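Long-range contacts in ATP phosphoribosyltransferase (Methanobacterium thermoautotrophicum, PDB 2VD3), which probably catalyses the condensation of ATP with 5-phosphoribose 1-diphosphate, the first and histidine-inhibited step of histidine biosynthesis: residues R53-P58 with Y73-E78; L86-Y91 with S183-A188; L96-P101 with L157-S162; E110-G115 with I135-V140. One frame throughout, in Å; residues are numbered along the deposited sequence.

Contact 1 (R53-P58 with Y73-E78)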
loop_
_atom_site.group_PDB
_atom_site.type_symbol
_atom_site.label_atom_id
_atom_site.label_comp_id
_atom_site.label_asym_id
_atom_site.label_seq_id
_atom_site.Cartn_x
_atom_site.Cartn_y
_atom_site.Cartn_z
ATOM N N ARG A 53 3.534 -9.633 16.873
ATOM C CA ARG A 53 3.600 -8.195 17.123
ATOM C C ARG A 53 4.393 -7.898 18.392
ATOM O O ARG A 53 4.290 -8.619 19.395
ATOM C CB ARG A 53 2.202 -7.577 17.178
ATOM C CG ARG A 53 1.686 -7.170 15.790
ATOM C CD ARG A 53 0.287 -6.611 15.845
ATOM N NE ARG A 53 -0.255 -6.373 14.506
ATOM C CZ ARG A 53 -1.511 -6.003 14.253
ATOM N NH1 ARG A 53 -1.907 -5.814 13.000
ATOM N NH2 ARG A 53 -2.377 -5.820 15.247
ATOM N N ALA A 54 5.191 -6.835 18.329
ATOM C CA ALA A 54 6.171 -6.511 19.364
ATOM C C ALA A 54 5.608 -6.359 20.779
ATOM O O ALA A 54 6.283 -6.698 21.746
ATOM C CB ALA A 54 6.970 -5.260 18.967
ATOM N N ALA A 55 4.389 -5.844 20.905
ATOM C CA ALA A 55 3.797 -5.627 22.220
ATOM C C ALA A 55 3.289 -6.927 22.845
ATOM O O ALA A 55 3.040 -6.980 24.051
ATOM C CB ALA A 55 2.689 -4.582 22.155
ATOM N N ASP A 56 3.145 -7.964 22.025
ATOM C CA ASP A 56 2.646 -9.262 22.476
ATOM C C ASP A 56 3.778 -10.211 22.859
ATOM O O ASP A 56 3.563 -11.207 23.545
ATOM C CB ASP A 56 1.804 -9.913 21.371
ATOM C CG ASP A 56 0.472 -9.237 21.166
ATOM O OD1 ASP A 56 -0.008 -9.246 20.021
ATOM O OD2 ASP A 56 -0.118 -8.717 22.136
ATOM N N ILE A 57 4.991 -9.907 22.409
ATOM C CA ILE A 57 6.139 -10.770 22.684
ATOM C C ILE A 57 6.464 -10.980 24.187
ATOM O O ILE A 57 6.766 -12.098 24.596
ATOM C CB ILE A 57 7.376 -10.334 21.870
ATOM C CG1 ILE A 57 7.073 -10.470 20.366
ATOM C CG2 ILE A 57 8.591 -11.150 22.275
ATOM C CD1 ILE A 57 8.230 -10.166 19.415
ATOM N N PRO A 58 6.418 -9.921 25.014
ATOM C CA PRO A 58 6.627 -10.205 26.434
ATOM C C PRO A 58 5.712 -11.324 26.979
ATOM O O PRO A 58 6.207 -12.272 27.585
ATOM C CB PRO A 58 6.329 -8.859 27.097
ATOM C CG PRO A 58 6.707 -7.878 26.076
ATOM C CD PRO A 58 6.252 -8.475 24.774
ATOM N N TYR A 73 12.435 -3.056 25.520
ATOM C CA TYR A 73 12.385 -3.024 26.982
ATOM C C TYR A 73 11.150 -2.285 27.488
ATOM O O TYR A 73 10.543 -2.695 28.474
ATOM C CB TYR A 73 13.663 -2.385 27.534
ATOM C CG TYR A 73 13.761 -2.361 29.044
ATOM C CD1 TYR A 73 13.828 -3.543 29.783
ATOM C CD2 TYR A 73 13.805 -1.154 29.734
ATOM C CE1 TYR A 73 13.930 -3.516 31.170
ATOM C CE2 TYR A 73 13.900 -1.118 31.123
ATOM C CZ TYR A 73 13.966 -2.300 31.831
ATOM O OH TYR A 73 14.050 -2.264 33.205
ATOM N N ASP A 74 10.776 -1.197 26.811
ATOM C CA ASP A 74 9.569 -0.459 27.169
ATOM C C ASP A 74 8.332 -1.356 27.192
ATOM O O ASP A 74 7.516 -1.282 28.111
ATOM C CB ASP A 74 9.356 0.741 26.241
ATOM C CG ASP A 74 9.450 0.384 24.752
ATOM O OD1 ASP A 74 9.454 1.320 23.942
ATOM O OD2 ASP A 74 9.527 -0.804 24.376
ATOM N N LEU A 75 8.214 -2.212 26.186
ATOM C CA LEU A 75 7.064 -3.104 26.056
ATOM C C LEU A 75 7.094 -4.168 27.152
ATOM O O LEU A 75 6.080 -4.421 27.792
ATOM C CB LEU A 75 6.983 -3.706 24.635
ATOM C CG LEU A 75 6.915 -2.674 23.480
ATOM C CD1 LEU A 75 7.006 -3.317 22.102
ATOM C CD2 LEU A 75 5.669 -1.792 23.562
ATOM N N ILE A 76 8.273 -4.741 27.394
ATOM C CA ILE A 76 8.485 -5.690 28.491
ATOM C C ILE A 76 8.089 -5.062 29.828
ATOM O O ILE A 76 7.377 -5.674 30.618
ATOM C CB ILE A 76 9.963 -6.186 28.563
ATOM C CG1 ILE A 76 10.400 -6.806 27.227
ATOM C CG2 ILE A 76 10.141 -7.171 29.706
ATOM C CD1 ILE A 76 11.868 -7.158 27.140
ATOM N N VAL A 77 8.530 -3.834 30.073
ATOM C CA VAL A 77 8.201 -3.173 31.328
ATOM C C VAL A 77 6.719 -2.820 31.423
ATOM O O VAL A 77 6.109 -3.046 32.471
ATOM C CB VAL A 77 9.093 -1.942 31.594
ATOM C CG1 VAL A 77 8.496 -1.071 32.693
ATOM C CG2 VAL A 77 10.489 -2.398 31.995
ATOM N N GLU A 78 6.148 -2.295 30.333
ATOM C CA GLU A 78 4.740 -1.883 30.316
ATOM C C GLU A 78 3.795 -3.034 30.661
ATOM O O GLU A 78 2.885 -2.881 31.479
ATOM C CB GLU A 78 4.363 -1.266 28.965
ATOM C CG GLU A 78 2.915 -0.766 28.875
ATOM C CD GLU A 78 2.637 0.476 29.726
ATOM O OE1 GLU A 78 3.599 1.164 30.142
ATOM O OE2 GLU A 78 1.447 0.767 29.970
#
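Two successive helices of an alpha/beta domain meet near their beginnings here: the turn of residues 53-58 leading into helix 57-63, and the first turns of helix 73-79. The packing is apolar, with no hydrogen bond between the segments, and Leu75 has the largest share of it. With CG beside its backbone N and anti to the carbonyl carbon (chi1 -57°), Leu75 sends its two methyls to adjacent alanines. CD1 lies 3.7 Å from Ala54 CB and also rests against that residue's backbone, 3.5 Å from Ala54 O. CD2 makes the looser approach, 4.3 Å to Ala55 CB. Helix 57-63 links strands 47-52 and 68-72, both parallel to strand 5-10 that lies between them, so the contact sits on a beta-alpha-beta crossover, consistent with the periplasmic-binding-protein-like fold of this family. One turn along, the Pro58 ring is set against helix backbone rather than a side-chain tip: its CG is 3.7 Å from Ile76 CA, and 4.0 Å from Ile76 CG1 alongside. Ala54 O is not left to the methyl alone, since it is hydrogen-bonded to Thr71 OG1. Outside the apolar patch, Asp56 OD2 forms a salt bridge with Arg79 and also accepts from Thr143 N of the second subunit, and Ala55 CB packs on the same Thr143 of that subunit.

Contact 2 (L86-Y91 with S183-A188); sequences LEDLKY and SVKLIA
Asp88 OD2 is gripped by two donors of the segment 183-188, Ser183 OG and Lys185 NZ. The hydroxyl OG of Ser183 is 2.7 Å from Asp88 OD2 and meets it from above the carboxylate plane. Lys185 NZ, 2.9 Å from Asp88 OD2, takes the anti lone pair in a salt bridge, reached because the lysine chain bends at chi2 (-74°). The other oxygen, OD1, accepts from Lys90 N in an Asx turn and pairs with Arg93, so the carboxylate is held at both ends and probably stays ionised. The backbones run antiparallel, 177° between strand axes. Leu186 N donates to Glu87 O (2.9 Å), while Leu186 O accepts from Leu86 N and, weakly, from Glu87 N; two residues facing one make a classic beta bulge. Past the end of strand 84-88, two further backbone bonds, Leu89 N to Val184 O and Val184 N to Tyr91 O, tie the turn to strand 173-188. With CG in the crowded position between backbone N and carbonyl carbon, the Tyr91 ring turns back to Val184, whose CG2 stands over one ring face, 3.9 Å from the centroid and 17° off the normal, a CH-pi contact. Strand 68-72 flanks strand 173-188, helix 197-212 packs on Leu86 and Leu89 and holds Glu87 through Arg204 and Arg208, helix 16-25 touches Leu89 and Tyr91, and helix 73-79 meets Lys185 and Ile187.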
loop_
_atom_site.group_PDB
_atom_site.type_symbol
_atom_site.label_atom_id
_atom_site.label_comp_id
_atom_site.label_asym_id
_atom_site.label_seq_id
_atom_site.Cartn_x
_atom_site.Cartn_y
_atom_site.Cartn_z
ATOM N N LEU A 86 18.016 -11.897 28.686
ATOM C CA LEU A 86 19.285 -12.579 28.400
ATOM C C LEU A 86 20.415 -11.668 27.918
ATOM O O LEU A 86 21.557 -11.815 28.360
ATOM C CB LEU A 86 19.071 -13.717 27.394
ATOM C CG LEU A 86 18.244 -14.930 27.870
ATOM C CD1 LEU A 86 18.319 -16.049 26.845
ATOM C CD2 LEU A 86 18.699 -15.422 29.258
ATOM N N GLU A 87 20.098 -10.747 27.005
ATOM C CA GLU A 87 21.086 -9.854 26.394
ATOM C C GLU A 87 20.449 -8.543 26.006
ATOM O O GLU A 87 19.282 -8.506 25.613
ATOM C CB GLU A 87 21.668 -10.457 25.105
ATOM C CG GLU A 87 22.398 -11.777 25.240
ATOM C CD GLU A 87 23.629 -11.684 26.113
ATOM O OE1 GLU A 87 23.921 -12.669 26.808
ATOM O OE2 GLU A 87 24.309 -10.641 26.103
ATOM N N ASP A 88 21.214 -7.464 26.102
ATOM C CA ASP A 88 20.822 -6.231 25.449
ATOM C C ASP A 88 21.343 -6.310 24.022
ATOM O O ASP A 88 22.479 -6.730 23.799
ATOM C CB ASP A 88 21.369 -5.008 26.170
ATOM C CG ASP A 88 21.024 -3.719 25.453
ATOM O OD1 ASP A 88 21.646 -3.447 24.408
ATOM O OD2 ASP A 88 20.128 -2.981 25.917
ATOM N N LEU A 89 20.513 -5.912 23.059
ATOM C CA LEU A 89 20.847 -6.099 21.641
ATOM C C LEU A 89 21.407 -4.869 20.928
ATOM O O LEU A 89 21.710 -4.924 19.734
ATOM C CB LEU A 89 19.660 -6.702 20.886
ATOM C CG LEU A 89 19.224 -8.060 21.434
ATOM C CD1 LEU A 89 17.942 -8.531 20.775
ATOM C CD2 LEU A 89 20.331 -9.100 21.308
ATOM N N LYS A 90 21.538 -3.770 21.670
ATOM C CA LYS A 90 22.268 -2.573 21.247
ATOM C C LYS A 90 21.702 -1.837 20.040
ATOM O O LYS A 90 22.399 -1.057 19.402
ATOM C CB LYS A 90 23.766 -2.869 21.063
ATOM C CG LYS A 90 24.554 -2.780 22.363
ATOM C CD LYS A 90 25.918 -3.456 22.273
ATOM C CE LYS A 90 26.941 -2.611 21.526
ATOM N NZ LYS A 90 28.072 -3.449 21.010
ATOM N N TYR A 91 20.431 -2.069 19.745
ATOM C CA TYR A 91 19.740 -1.308 18.709
ATOM C C TYR A 91 18.351 -0.917 19.206
ATOM O O TYR A 91 17.901 -1.379 20.263
ATOM C CB TYR A 91 19.679 -2.104 17.392
ATOM C CG TYR A 91 18.624 -3.200 17.331
ATOM C CD1 TYR A 91 18.854 -4.460 17.886
ATOM C CD2 TYR A 91 17.395 -2.968 16.713
ATOM C CE1 TYR A 91 17.883 -5.470 17.819
ATOM C CE2 TYR A 91 16.421 -3.956 16.644
ATOM C CZ TYR A 91 16.665 -5.205 17.193
ATOM O OH TYR A 91 15.688 -6.169 17.108
ATOM N N SER A 183 15.766 -0.147 25.190
ATOM C CA SER A 183 16.628 -0.762 24.225
ATOM C C SER A 183 16.014 -2.113 23.919
ATOM O O SER A 183 15.182 -2.608 24.694
ATOM C CB SER A 183 18.030 -0.903 24.807
ATOM O OG SER A 183 18.892 -1.581 23.918
ATOM N N VAL A 184 16.402 -2.694 22.786
ATOM C CA VAL A 184 15.912 -4.008 22.395
ATOM C C VAL A 184 16.631 -5.125 23.161
ATOM O O VAL A 184 17.858 -5.129 23.305
ATOM C CB VAL A 184 16.006 -4.233 20.861
ATOM C CG1 VAL A 184 15.583 -5.646 20.517
ATOM C CG2 VAL A 184 15.122 -3.242 20.131
ATOM N N LYS A 185 15.854 -6.085 23.640
ATOM C CA LYS A 185 16.394 -7.137 24.482
ATOM C C LYS A 185 16.127 -8.497 23.875
ATOM O O LYS A 185 15.179 -8.654 23.122
ATOM C CB LYS A 185 15.766 -7.053 25.872
ATOM C CG LYS A 185 15.866 -5.692 26.510
ATOM C CD LYS A 185 17.281 -5.404 26.979
ATOM C CE LYS A 185 17.377 -4.038 27.647
ATOM N NZ LYS A 185 18.709 -3.825 28.292
ATOM N N LEU A 186 16.988 -9.465 24.183
ATOM C CA LEU A 186 16.677 -10.883 23.979
ATOM C C LEU A 186 16.169 -11.414 25.307
ATOM O O LEU A 186 16.845 -11.280 26.336
ATOM C CB LEU A 186 17.915 -11.679 23.544
ATOM C CG LEU A 186 17.734 -13.207 23.433
ATOM C CD1 LEU A 186 16.949 -13.598 22.185
ATOM C CD2 LEU A 186 19.071 -13.958 23.482
ATOM N N ILE A 187 14.977 -12.008 25.288
ATOM C CA ILE A 187 14.366 -12.520 26.524
ATOM C C ILE A 187 14.085 -14.006 26.456
ATOM O O ILE A 187 14.148 -14.609 25.383
ATOM C CB ILE A 187 13.061 -11.769 26.925
ATOM C CG1 ILE A 187 12.025 -11.811 25.796
ATOM C CG2 ILE A 187 13.373 -10.347 27.373
ATOM C CD1 ILE A 187 10.647 -11.316 26.209
ATOM N N ALA A 188 13.768 -14.593 27.610
ATOM C CA ALA A 188 13.567 -16.017 27.689
ATOM C C ALA A 188 12.531 -16.410 28.730
ATOM O O ALA A 188 12.424 -15.778 29.797
ATOM C CB ALA A 188 14.898 -16.728 27.978
#

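Contact 3 (L96-P101 with L157-S162). With MG (magnesium ion), chain J.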
loop_
_atom_site.group_PDB
_atom_site.type_symbol
_atom_site.label_atom_id
_atom_site.label_comp_id
_atom_site.label_asym_id
_atom_site.label_seq_id
_atom_site.Cartn_x
_atom_site.Cartn_y
_atom_site.Cartn_z
ATOM N N LEU A 96 11.595 7.135 26.644
ATOM C CA LEU A 96 10.245 7.586 26.959
ATOM C C LEU A 96 10.377 8.804 27.852
ATOM O O LEU A 96 10.724 8.681 29.022
ATOM C CB LEU A 96 9.420 6.499 27.655
ATOM C CG LEU A 96 7.969 6.926 27.898
ATOM C CD1 LEU A 96 7.190 6.992 26.579
ATOM C CD2 LEU A 96 7.289 6.020 28.893
ATOM N N VAL A 97 10.123 9.978 27.285
ATOM C CA VAL A 97 10.269 11.241 28.015
ATOM C C VAL A 97 8.924 11.827 28.425
ATOM O O VAL A 97 7.893 11.507 27.826
ATOM C CB VAL A 97 11.085 12.316 27.216
ATOM C CG1 VAL A 97 12.509 11.849 26.979
ATOM C CG2 VAL A 97 10.387 12.707 25.907
ATOM N N LEU A 98 8.943 12.668 29.456
ATOM C CA LEU A 98 7.787 13.476 29.817
ATOM C C LEU A 98 8.013 14.859 29.237
ATOM O O LEU A 98 9.050 15.471 29.480
ATOM C CB LEU A 98 7.624 13.556 31.335
ATOM C CG LEU A 98 6.342 14.178 31.903
ATOM C CD1 LEU A 98 5.107 13.341 31.586
ATOM C CD2 LEU A 98 6.479 14.356 33.402
ATOM N N ALA A 99 7.047 15.340 28.459
ATOM C CA ALA A 99 7.192 16.605 27.739
ATOM C C ALA A 99 6.012 17.542 27.968
ATOM O O ALA A 99 4.889 17.092 28.207
ATOM C CB ALA A 99 7.396 16.350 26.251
ATOM N N ALA A 100 6.286 18.843 27.895
ATOM C CA ALA A 100 5.275 19.883 28.083
ATOM C C ALA A 100 5.307 20.894 26.930
ATOM O O ALA A 100 6.367 21.110 26.342
ATOM C CB ALA A 100 5.499 20.590 29.408
ATOM N N PRO A 101 4.140 21.479 26.570
ATOM C CA PRO A 101 4.092 22.669 25.706
ATOM C C PRO A 101 5.172 23.668 26.100
ATOM O O PRO A 101 5.197 24.110 27.244
ATOM C CB PRO A 101 2.707 23.244 25.999
ATOM C CG PRO A 101 1.873 22.034 26.276
ATOM C CD PRO A 101 2.784 21.007 26.913
ATOM N N LEU A 157 0.220 17.556 29.597
ATOM C CA LEU A 157 1.515 16.934 29.321
ATOM C C LEU A 157 1.382 15.642 28.524
ATOM O O LEU A 157 0.313 15.029 28.459
ATOM C CB LEU A 157 2.258 16.635 30.621
ATOM C CG LEU A 157 2.459 17.755 31.637
ATOM C CD1 LEU A 157 2.714 17.168 33.006
ATOM C CD2 LEU A 157 3.601 18.646 31.209
ATOM N N ILE A 158 2.486 15.228 27.920
ATOM C CA ILE A 158 2.512 13.997 27.152
ATOM C C ILE A 158 3.742 13.192 27.520
ATOM O O ILE A 158 4.666 13.707 28.140
ATOM C CB ILE A 158 2.485 14.258 25.609
ATOM C CG1 ILE A 158 3.812 14.848 25.118
ATOM C CG2 ILE A 158 1.317 15.173 25.229
ATOM C CD1 ILE A 158 4.107 14.586 23.648
ATOM N N THR A 159 3.732 11.920 27.160
ATOM C CA THR A 159 4.947 11.133 27.143
ATOM C C THR A 159 5.237 10.892 25.679
ATOM O O THR A 159 4.337 10.989 24.841
ATOM C CB THR A 159 4.808 9.781 27.877
ATOM O OG1 THR A 159 3.948 8.911 27.134
ATOM C CG2 THR A 159 4.274 9.971 29.298
ATOM N N ASP A 160 6.487 10.589 25.363
ATOM C CA ASP A 160 6.843 10.299 23.988
ATOM C C ASP A 160 8.127 9.503 23.891
ATOM O O ASP A 160 9.003 9.597 24.758
ATOM C CB ASP A 160 6.963 11.591 23.176
ATOM C CG ASP A 160 6.784 11.358 21.698
ATOM O OD1 ASP A 160 7.074 12.275 20.913
ATOM O OD2 ASP A 160 6.353 10.249 21.319
ATOM N N LEU A 161 8.235 8.736 22.815
ATOM C CA LEU A 161 9.365 7.859 22.590
ATOM C C LEU A 161 10.230 8.417 21.451
ATOM O O LEU A 161 9.762 8.505 20.326
ATOM C CB LEU A 161 8.832 6.465 22.238
ATOM C CG LEU A 161 9.646 5.199 22.508
ATOM C CD1 LEU A 161 9.910 5.027 23.994
ATOM C CD2 LEU A 161 8.905 3.991 21.928
ATOM N N SER A 162 11.479 8.794 21.736
ATOM C CA SER A 162 12.344 9.414 20.713
ATOM C C SER A 162 13.836 9.171 20.917
ATOM O O SER A 162 14.295 9.023 22.056
ATOM C CB SER A 162 12.109 10.925 20.681
ATOM O OG SER A 162 12.437 11.489 21.943
HETATM MG MG MG J . 6.160 8.749 19.714
#
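Backbone hydrogen bonds come first: residues 96-101 of strand 94-101 and strand 157-162 form an antiparallel ladder with two hydrogen-bonded pairs, Val97 with Asp160 and Ala99 with Ile158, each bonded in both directions. The Ala99 N to Ile158 O bond (2.9 Å) is nearly straight at 175°, whereas Asp160 N to Val97 O (3.0 Å) is bent to 144°. Of the non-hydrogen-bonded pairs, Leu98 with Thr159 lies between them and Leu96 with Leu161 beyond Val97; CA-H groups supplement the ladder, as in Thr159 CA to Val97 O at 3.0 Å. The short strand axes stand 144° apart, evidence of a strong twist.

Apolar packing divides between the two faces. Leu96, Leu98, Thr159 and Leu161 share one, where Leu161 CD1 approaches Leu96 CB at 4.0 Å and helix 123-132 packs on the leucines of strand 94-101 and on Thr159. On the other, Ala99 CB lies 4.0 Å from Ile158 CG1, and Leu168 of helix 166-170 covers Val97, Ala99 and Asp160. The tightest apolar approach is near the strand end, Leu157 CD2 to Ala100 CB at 3.3 Å.

From these segments one side chain reaches the metal. Asp160 CG is anti to its backbone N, and OD2 binds the magnesium ion at 2.2 Å while receiving a weak bond from Leu161 N. Strand 94-101 also pairs with 173-188, and strand 157-162 pairs in parallel with 117-120, so this ladder lies inside the sheet. The chemistry implies a metal-bound, probably ionised carboxylate, its backbone fixed by both bonds to Val97 beside a mainly apolar face covered by Leu168.

Contact 4 (E110-G115 with I135-V140); sequences EDIPRG and IDAEVV
The guanidinium of Arg114 and the carboxylate of Asp136 are turned 68° apart, and neither stacks on the other. Asp136 CB is what comes nearest the guanidinium, 3.6 Å from Arg114 NH1. Asp136 OD2 is 4.4 Å from that same Arg114 NH1 and well out of the guanidinium plane, so opposite charges lie near each other without a salt bridge. The arginine chain, bent at chi2 (74°), crosses the aspartate at about a right angle. Beside this polar pair, Ile112 and Ile135 also cross at about a right angle, with Ile112 CG2 against Ile135 CG2 at 3.7 Å and against Ala137 CB at 4.1 Å. Both segments lead into neighbouring parallel strands, 117-120 and 138-141, joined by helix 123-132 in a beta-alpha-beta unit; Leu130 of that helix packs on Ile135 and Ala137. No hydrogen bond links the segments. Instead two acceptors, Arg114 O and Asp136 O, stand only 2.6 Å apart, a close and presumably unfavourable approach. The chemistry therefore implies that apolar methyl packing, together with van der Waals contact of Arg114 with Asp136, holds the segments, their charges adding probably a weak, undirected attraction at the exposed surface.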
loop_
_atom_site.group_PDB
_atom_site.type_symbol
_atom_site.label_atom_id
_atom_site.label_comp_id
_atom_site.label_asym_id
_atom_site.label_seq_id
_atom_site.Cartn_x
_atom_site.Cartn_y
_atom_site.Cartn_z
ATOM N N GLU A 110 8.663 18.667 39.360
ATOM C CA GLU A 110 8.301 19.282 40.643
ATOM C C GLU A 110 7.118 20.240 40.507
ATOM O O GLU A 110 6.428 20.527 41.491
ATOM C CB GLU A 110 9.492 20.033 41.265
ATOM C CG GLU A 110 10.867 19.418 41.003
ATOM C CD GLU A 110 11.531 19.983 39.751
ATOM O OE1 GLU A 110 11.914 19.187 38.861
ATOM O OE2 GLU A 110 11.661 21.227 39.658
ATOM N N ASP A 111 6.891 20.717 39.283
ATOM C CA ASP A 111 5.926 21.783 39.003
ATOM C C ASP A 111 4.526 21.268 38.670
ATOM O O ASP A 111 3.586 22.055 38.522
ATOM C CB ASP A 111 6.439 22.652 37.847
ATOM C CG ASP A 111 7.847 23.180 38.085
ATOM O OD1 ASP A 111 8.430 22.888 39.150
ATOM O OD2 ASP A 111 8.375 23.888 37.201
ATOM N N ILE A 112 4.393 19.952 38.542
ATOM C CA ILE A 112 3.133 19.349 38.123
ATOM C C ILE A 112 2.088 19.464 39.236
ATOM O O ILE A 112 2.307 18.979 40.350
ATOM C CB ILE A 112 3.316 17.878 37.665
ATOM C CG1 ILE A 112 4.270 17.803 36.466
ATOM C CG2 ILE A 112 1.974 17.249 37.301
ATOM C CD1 ILE A 112 4.905 16.439 36.257
ATOM N N PRO A 113 0.950 20.114 38.934
ATOM C CA PRO A 113 -0.106 20.324 39.920
ATOM C C PRO A 113 -1.050 19.121 40.045
ATOM O O PRO A 113 -1.103 18.274 39.145
ATOM C CB PRO A 113 -0.859 21.550 39.380
ATOM C CG PRO A 113 -0.291 21.827 37.986
ATOM C CD PRO A 113 0.590 20.682 37.623
ATOM N N ARG A 114 -1.776 19.066 41.163
ATOM C CA ARG A 114 -2.738 18.003 41.465
ATOM C C ARG A 114 -3.549 17.510 40.261
ATOM O O ARG A 114 -3.640 16.303 40.015
ATOM C CB ARG A 114 -3.701 18.463 42.572
ATOM C CG ARG A 114 -3.458 17.849 43.943
ATOM C CD ARG A 114 -2.240 18.435 44.630
ATOM N NE ARG A 114 -2.132 17.985 46.016
ATOM C CZ ARG A 114 -1.483 16.891 46.414
ATOM N NH1 ARG A 114 -0.869 16.106 45.532
ATOM N NH2 ARG A 114 -1.447 16.580 47.706
ATOM N N GLY A 115 -4.140 18.437 39.516
ATOM C CA GLY A 115 -5.096 18.059 38.479
ATOM C C GLY A 115 -4.541 17.789 37.093
ATOM O O GLY A 115 -5.314 17.562 36.160
ATOM N N ILE A 135 3.715 12.155 42.561
ATOM C CA ILE A 135 2.913 13.177 41.893
ATOM C C ILE A 135 1.486 12.688 41.683
ATOM O O ILE A 135 1.263 11.549 41.262
ATOM C CB ILE A 135 3.511 13.608 40.534
ATOM C CG1 ILE A 135 5.033 13.766 40.622
ATOM C CG2 ILE A 135 2.874 14.904 40.065
ATOM C CD1 ILE A 135 5.728 13.815 39.258
ATOM N N ASP A 136 0.526 13.552 42.000
ATOM C CA ASP A 136 -0.874 13.295 41.710
ATOM C C ASP A 136 -1.184 13.964 40.380
ATOM O O ASP A 136 -1.257 15.187 40.291
ATOM C CB ASP A 136 -1.776 13.834 42.826
ATOM C CG ASP A 136 -3.261 13.549 42.589
ATOM O OD1 ASP A 136 -3.655 13.149 41.472
ATOM O OD2 ASP A 136 -4.054 13.748 43.537
ATOM N N ALA A 137 -1.324 13.144 39.344
ATOM C CA ALA A 137 -1.705 13.615 38.024
ATOM C C ALA A 137 -2.529 12.531 37.349
ATOM O O ALA A 137 -2.378 11.344 37.661
ATOM C CB ALA A 137 -0.473 13.969 37.196
ATOM N N GLU A 138 -3.411 12.940 36.440
ATOM C CA GLU A 138 -4.250 11.995 35.715
ATOM C C GLU A 138 -3.544 11.525 34.451
ATOM O O GLU A 138 -2.818 12.290 33.802
ATOM C CB GLU A 138 -5.616 12.600 35.369
ATOM C CG GLU A 138 -6.266 13.434 36.481
ATOM C CD GLU A 138 -6.336 12.713 37.822
ATOM O OE1 GLU A 138 -6.824 11.560 37.865
ATOM O OE2 GLU A 138 -5.908 13.315 38.833
ATOM N N VAL A 139 -3.775 10.262 34.110
ATOM C CA VAL A 139 -3.131 9.628 32.973
ATOM C C VAL A 139 -4.187 9.214 31.963
ATOM O O VAL A 139 -5.077 8.421 32.276
ATOM C CB VAL A 139 -2.297 8.402 33.427
ATOM C CG1 VAL A 139 -1.844 7.578 32.247
ATOM C CG2 VAL A 139 -1.102 8.854 34.259
ATOM N N VAL A 140 -4.087 9.761 30.757
ATOM C CA VAL A 140 -5.015 9.427 29.682
ATOM C C VAL A 140 -4.285 8.623 28.607
ATOM O O VAL A 140 -3.294 9.081 28.026
ATOM C CB VAL A 140 -5.704 10.691 29.073
ATOM C CG1 VAL A 140 -6.633 10.305 27.924
ATOM C CG2 VAL A 140 -6.494 11.437 30.139
#

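Contact 3 is the buried core contact and contact 4 a surface one, with contacts 1 and 2 partly buried. Contacts 2 and 3 are both antiparallel ladders reaching strand 173-188, one directly and one through its neighbour 94-101, but a salt bridge reinforces the first where a magnesium ion marks the second. Contacts 1 and 4 have no hydrogen bonds across and rely on van der Waals packing, in contact 4 with a charged pair at the surface. Contact 1 touches contact 2 through Tyr73 N to Ser183 O, a probable hydrogen bond of 2.9 Å, and Ile76 on Ile187. Contact 4, nested within the loop closed by contact 3, meets it where Ile112 packs on Leu98 and Leu157.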